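PDB 4Y68: putative nisin-resistance protein from Streptococcus agalactiae 515, which probably acts as an S41-family peptidase that confers resistance to the lantibiotic nisin. Local coordinates for residues L153-S158 and V216-I221; T222-A227 and F246-A251. All coordinates share one frame; numbering follows the deposited sequence.

Interaction 1. Residues L153-S158 and V216-I221; sequences LILDLS and VPIAII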
# COMPACT_ATOMS: atom_id res chain seq x y z
N LEU A 153 -22.51 5.05 0.72
CA LEU A 153 -21.21 5.65 0.38
C LEU A 153 -20.64 5.12 -0.94
O LEU A 153 -20.84 3.96 -1.31
CB LEU A 153 -20.23 5.41 1.52
CG LEU A 153 -20.59 6.09 2.85
CD1 LEU A 153 -19.80 5.54 4.04
CD2 LEU A 153 -20.39 7.58 2.73
N ILE A 154 -19.94 5.98 -1.67
CA ILE A 154 -19.12 5.51 -2.77
C ILE A 154 -17.69 5.86 -2.42
O ILE A 154 -17.38 7.02 -2.16
CB ILE A 154 -19.49 6.13 -4.12
CG1 ILE A 154 -20.97 5.93 -4.41
CG2 ILE A 154 -18.63 5.51 -5.23
CD1 ILE A 154 -21.38 6.36 -5.79
N LEU A 155 -16.84 4.84 -2.37
CA LEU A 155 -15.44 5.00 -2.02
C LEU A 155 -14.67 4.82 -3.29
O LEU A 155 -14.68 3.74 -3.86
CB LEU A 155 -15.01 3.96 -1.00
CG LEU A 155 -15.75 3.92 0.33
CD1 LEU A 155 -15.12 2.86 1.21
CD2 LEU A 155 -15.72 5.28 1.01
N ASP A 156 -13.98 5.86 -3.73
CA ASP A 156 -13.34 5.85 -5.04
C ASP A 156 -11.82 5.77 -4.88
O ASP A 156 -11.17 6.71 -4.41
CB ASP A 156 -13.74 7.10 -5.83
CG ASP A 156 -13.14 7.12 -7.23
OD1 ASP A 156 -12.63 6.06 -7.71
OD2 ASP A 156 -13.19 8.21 -7.85
N LEU A 157 -11.29 4.61 -5.29
CA LEU A 157 -9.86 4.30 -5.21
C LEU A 157 -9.20 4.34 -6.58
O LEU A 157 -8.05 3.93 -6.71
CB LEU A 157 -9.64 2.91 -4.57
CG LEU A 157 -10.11 2.71 -3.11
CD1 LEU A 157 -10.23 1.24 -2.75
CD2 LEU A 157 -9.24 3.44 -2.10
N SER A 158 -9.93 4.79 -7.61
CA SER A 158 -9.33 5.01 -8.94
C SER A 158 -8.03 5.79 -8.83
O SER A 158 -7.95 6.77 -8.10
CB SER A 158 -10.27 5.78 -9.88
OG SER A 158 -11.52 5.14 -10.02
N VAL A 216 -23.55 1.18 6.53
CA VAL A 216 -24.39 1.51 5.39
C VAL A 216 -23.89 0.71 4.21
O VAL A 216 -22.74 0.26 4.20
CB VAL A 216 -24.32 3.01 5.04
CG1 VAL A 216 -24.85 3.87 6.16
CG2 VAL A 216 -22.89 3.40 4.72
N PRO A 217 -24.72 0.54 3.19
CA PRO A 217 -24.22 -0.01 1.93
C PRO A 217 -23.03 0.80 1.45
O PRO A 217 -23.07 2.03 1.50
CB PRO A 217 -25.40 0.15 0.97
CG PRO A 217 -26.61 0.23 1.88
CD PRO A 217 -26.14 0.92 3.12
N ILE A 218 -21.99 0.12 1.01
CA ILE A 218 -20.79 0.78 0.53
C ILE A 218 -20.45 0.27 -0.85
O ILE A 218 -20.31 -0.95 -1.06
CB ILE A 218 -19.60 0.56 1.47
CG1 ILE A 218 -19.81 1.29 2.80
CG2 ILE A 218 -18.30 1.02 0.81
CD1 ILE A 218 -18.82 0.89 3.89
N ALA A 219 -20.32 1.19 -1.81
CA ALA A 219 -19.81 0.82 -3.12
C ALA A 219 -18.36 1.29 -3.27
O ALA A 219 -18.04 2.44 -2.99
CB ALA A 219 -20.68 1.41 -4.21
N ILE A 220 -17.50 0.40 -3.71
CA ILE A 220 -16.09 0.73 -3.87
C ILE A 220 -15.69 0.71 -5.34
O ILE A 220 -15.92 -0.27 -6.02
CB ILE A 220 -15.17 -0.24 -3.11
CG1 ILE A 220 -15.52 -0.27 -1.63
CG2 ILE A 220 -13.74 0.18 -3.25
CD1 ILE A 220 -14.64 -1.19 -0.86
N ILE A 221 -15.05 1.77 -5.80
CA ILE A 221 -14.64 1.83 -7.21
C ILE A 221 -13.13 1.70 -7.34
O ILE A 221 -12.37 2.32 -6.58
CB ILE A 221 -15.12 3.15 -7.88
CG1 ILE A 221 -16.64 3.26 -7.78
CG2 ILE A 221 -14.64 3.24 -9.33
CD1 ILE A 221 -17.20 4.58 -8.34
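Leu-153 to Asp-156 pairs in parallel with Ile-218 to Ile-221, the two strands running 4.6 Å apart at the closest approach of their axes. A ladder of five backbone hydrogen bonds joins them, from Leu-153 N donating to Pro-217 O (3.2 Å, the longest) to Leu-157 N donating to Ile-221 O (2.8 Å), where segment 153-158 has already left its strand. One face carries Leu-153, Leu-155, Ile-218 and Ile-220. There CD1 of Leu-155 rests against CG2 of Ile-218 at 3.7 Å, and farther along CD1 of Leu-157 meets CG2 of Ile-220 at the same spacing. Both strands belong to the mixed sheet of the peptidase fold, with strand 118-122 flanking 152-156 and strand 243-247 flanking 218-222. The other face carries Ile-154, Ala-219, Ile-221 and, at its far end, Asp-156; helix 297-308 packs on the first three. On it CG2 of Ile-154 lies 3.5 Å from CD1 of Ile-221, the two branched chains crossing obliquely. Beyond this pair the surface turns polar: Asp-156 begins an Asx turn in which OD1 accepts twice, from Ser-158 OG (2.7 Å) on its syn lone pair and from Ser-158 N above the carboxylate plane. With CG anti to the backbone N (chi1 -178°), the carboxylate leans forward, on the carbonyl side, to Ser-158, and both OD1 and Ser-158 OG settle against the CG2 methyl of Ile-221.

Interaction 2. Residues T222-A227 and F246-A251; sequences TNHKTA and FGQATA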
# COMPACT_ATOMS: atom_id res chain seq x y z
N THR A 222 -12.69 0.88 -8.29
CA THR A 222 -11.28 0.69 -8.58
C THR A 222 -11.07 0.81 -10.08
O THR A 222 -11.99 0.58 -10.86
CB THR A 222 -10.79 -0.69 -8.09
OG1 THR A 222 -11.43 -1.73 -8.83
CG2 THR A 222 -11.08 -0.89 -6.60
N ASN A 223 -9.86 1.16 -10.51
CA ASN A 223 -9.53 1.06 -11.93
C ASN A 223 -8.16 0.43 -12.08
O ASN A 223 -7.60 -0.00 -11.08
CB ASN A 223 -9.63 2.43 -12.64
CG ASN A 223 -8.57 3.43 -12.19
OD1 ASN A 223 -7.83 3.18 -11.25
ND2 ASN A 223 -8.52 4.58 -12.87
N HIS A 224 -7.63 0.35 -13.30
CA HIS A 224 -6.38 -0.36 -13.56
C HIS A 224 -5.18 0.22 -12.80
O HIS A 224 -4.18 -0.46 -12.59
CB HIS A 224 -6.07 -0.38 -15.06
CG HIS A 224 -6.87 -1.40 -15.83
ND1 HIS A 224 -7.09 -2.68 -15.37
CD2 HIS A 224 -7.51 -1.31 -17.03
CE1 HIS A 224 -7.82 -3.34 -16.25
NE2 HIS A 224 -8.09 -2.54 -17.26
N LYS A 225 -5.27 1.48 -12.40
CA LYS A 225 -4.15 2.14 -11.72
C LYS A 225 -4.18 1.91 -10.20
O LYS A 225 -3.16 2.06 -9.53
CB LYS A 225 -4.14 3.64 -12.02
CG LYS A 225 -3.73 4.01 -13.45
CD LYS A 225 -3.19 5.45 -13.49
CE LYS A 225 -3.12 6.02 -14.91
NZ LYS A 225 -2.51 5.07 -15.90
N THR A 226 -5.34 1.54 -9.67
CA THR A 226 -5.46 1.25 -8.23
C THR A 226 -4.41 0.25 -7.79
O THR A 226 -4.46 -0.90 -8.22
CB THR A 226 -6.86 0.71 -7.90
OG1 THR A 226 -7.84 1.67 -8.30
CG2 THR A 226 -6.99 0.42 -6.38
N ALA A 227 -3.49 0.64 -6.92
CA ALA A 227 -2.36 -0.24 -6.64
C ALA A 227 -1.88 -0.26 -5.18
O ALA A 227 -2.01 0.72 -4.46
CB ALA A 227 -1.16 0.14 -7.54
N PHE A 246 -17.09 -2.06 -7.96
CA PHE A 246 -17.38 -1.79 -9.38
C PHE A 246 -16.16 -1.24 -10.08
O PHE A 246 -15.36 -0.54 -9.47
CB PHE A 246 -18.51 -0.77 -9.53
CG PHE A 246 -19.78 -1.13 -8.81
CD1 PHE A 246 -19.89 -0.94 -7.44
CD2 PHE A 246 -20.87 -1.64 -9.50
CE1 PHE A 246 -21.07 -1.27 -6.78
CE2 PHE A 246 -22.04 -1.97 -8.84
CZ PHE A 246 -22.13 -1.79 -7.47
N GLY A 247 -16.04 -1.50 -11.37
CA GLY A 247 -14.98 -0.88 -12.14
C GLY A 247 -14.12 -1.88 -12.89
O GLY A 247 -14.63 -2.79 -13.53
N GLN A 248 -12.80 -1.72 -12.81
CA GLN A 248 -11.93 -2.68 -13.48
C GLN A 248 -10.95 -3.30 -12.52
O GLN A 248 -10.76 -2.81 -11.41
CB GLN A 248 -11.18 -2.01 -14.62
CG GLN A 248 -12.14 -1.49 -15.67
CD GLN A 248 -11.73 -0.15 -16.20
OE1 GLN A 248 -10.67 -0.02 -16.84
NE2 GLN A 248 -12.54 0.87 -15.91
N ALA A 249 -10.33 -4.39 -12.96
CA ALA A 249 -9.27 -5.05 -12.22
C ALA A 249 -8.19 -4.06 -11.80
O ALA A 249 -7.86 -3.13 -12.54
CB ALA A 249 -8.66 -6.17 -13.06
N THR A 250 -7.65 -4.26 -10.62
CA THR A 250 -6.59 -3.37 -10.13
C THR A 250 -5.21 -3.67 -10.73
O THR A 250 -5.06 -4.58 -11.55
CB THR A 250 -6.53 -3.45 -8.62
OG1 THR A 250 -6.23 -4.79 -8.24
CG2 THR A 250 -7.90 -3.12 -8.05
N ALA A 251 -4.18 -2.94 -10.32
CA ALA A 251 -2.90 -2.98 -11.02
C ALA A 251 -2.15 -4.28 -10.79
O ALA A 251 -1.32 -4.66 -11.60
CB ALA A 251 -2.02 -1.79 -10.61
O HOH W 1 -4.99 -4.78 -14.20
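Thr-222 is tied to 246-251 through all three of its polar atoms. Its N donates to Phe-246 O (3.2 Å) and its O accepts from Gln-248 N, which approaches well above the carbonyl plane; this is the last parallel beta bridge, Thr-222 with Gly-247, before both segments turn into loops. The third bond is made by the side chain: Thr-222 OG1 lies between the backbone N and the carbonyl carbon (chi1 65°), a setting that turns it to donate to Gln-248 O at 2.9 Å. Farther on, Ala-251 N donates to Thr-226 O (2.9 Å), so the loops are pinned at both ends. Within 222-227, Asn-223 to Thr-226 forms a type I turn. Asn-223 N donates to Thr-226 OG1 at 3.0 Å, and the same OG1 also bonds to Leu-157 O, while Asn-223 OD1, the acceptor of an Asx turn to Lys-225 N, also receives Asn-159 N.

Looser polar and CH-pi contacts gather round His-224. Gln-248 CB sits over one ring face, 4.1 Å from the centroid, and the Gln-248 amide stands almost perpendicular to the ring (88°). His-224 ND1 makes only a weak bond to Ala-249 O, and a water that donates to Thr-250 O also lies beside ND1.

The carbon contacts are small. Thr-250 CG2 packs against Thr-222 CB (3.8 Å) and reaches the side chain of Thr-226, while its OG1 bonds to Glu-231. The CB atoms of Ala-227 and Ala-251 also touch, 3.7 Å apart.

Such paired loops at the C-terminal ends of neighbouring parallel strands are where alpha/beta enzymes commonly place active-site residues. Here the first loop leads into helix 229-235, and in S41 peptidases the nucleophilic serine typically lies at the start of the corresponding helix.

Strand 218-222 and its continuation link the two contacts: interaction 1 pairs it with strand 152-156, and interaction 2 follows the same chain into the loop beside strand 243-247. Their centres are about 13 Å apart. Ile-220 O accepts from Phe-246 N at 2.9 Å, extending the ladder to strand 243-247. The turn leaving strand 152-156 is hydrogen-bonded to the 223-226 turn, Leu-157 O to Thr-226 OG1 at 2.8 Å. The two turns also touch where Ser-158 CA packs 3.3 Å from Asn-223 OD1. Both lie at the C-terminal edge of the parallel strands, next to the loop leading into helix 229-235, consistent with the active-site end in S41 peptidases.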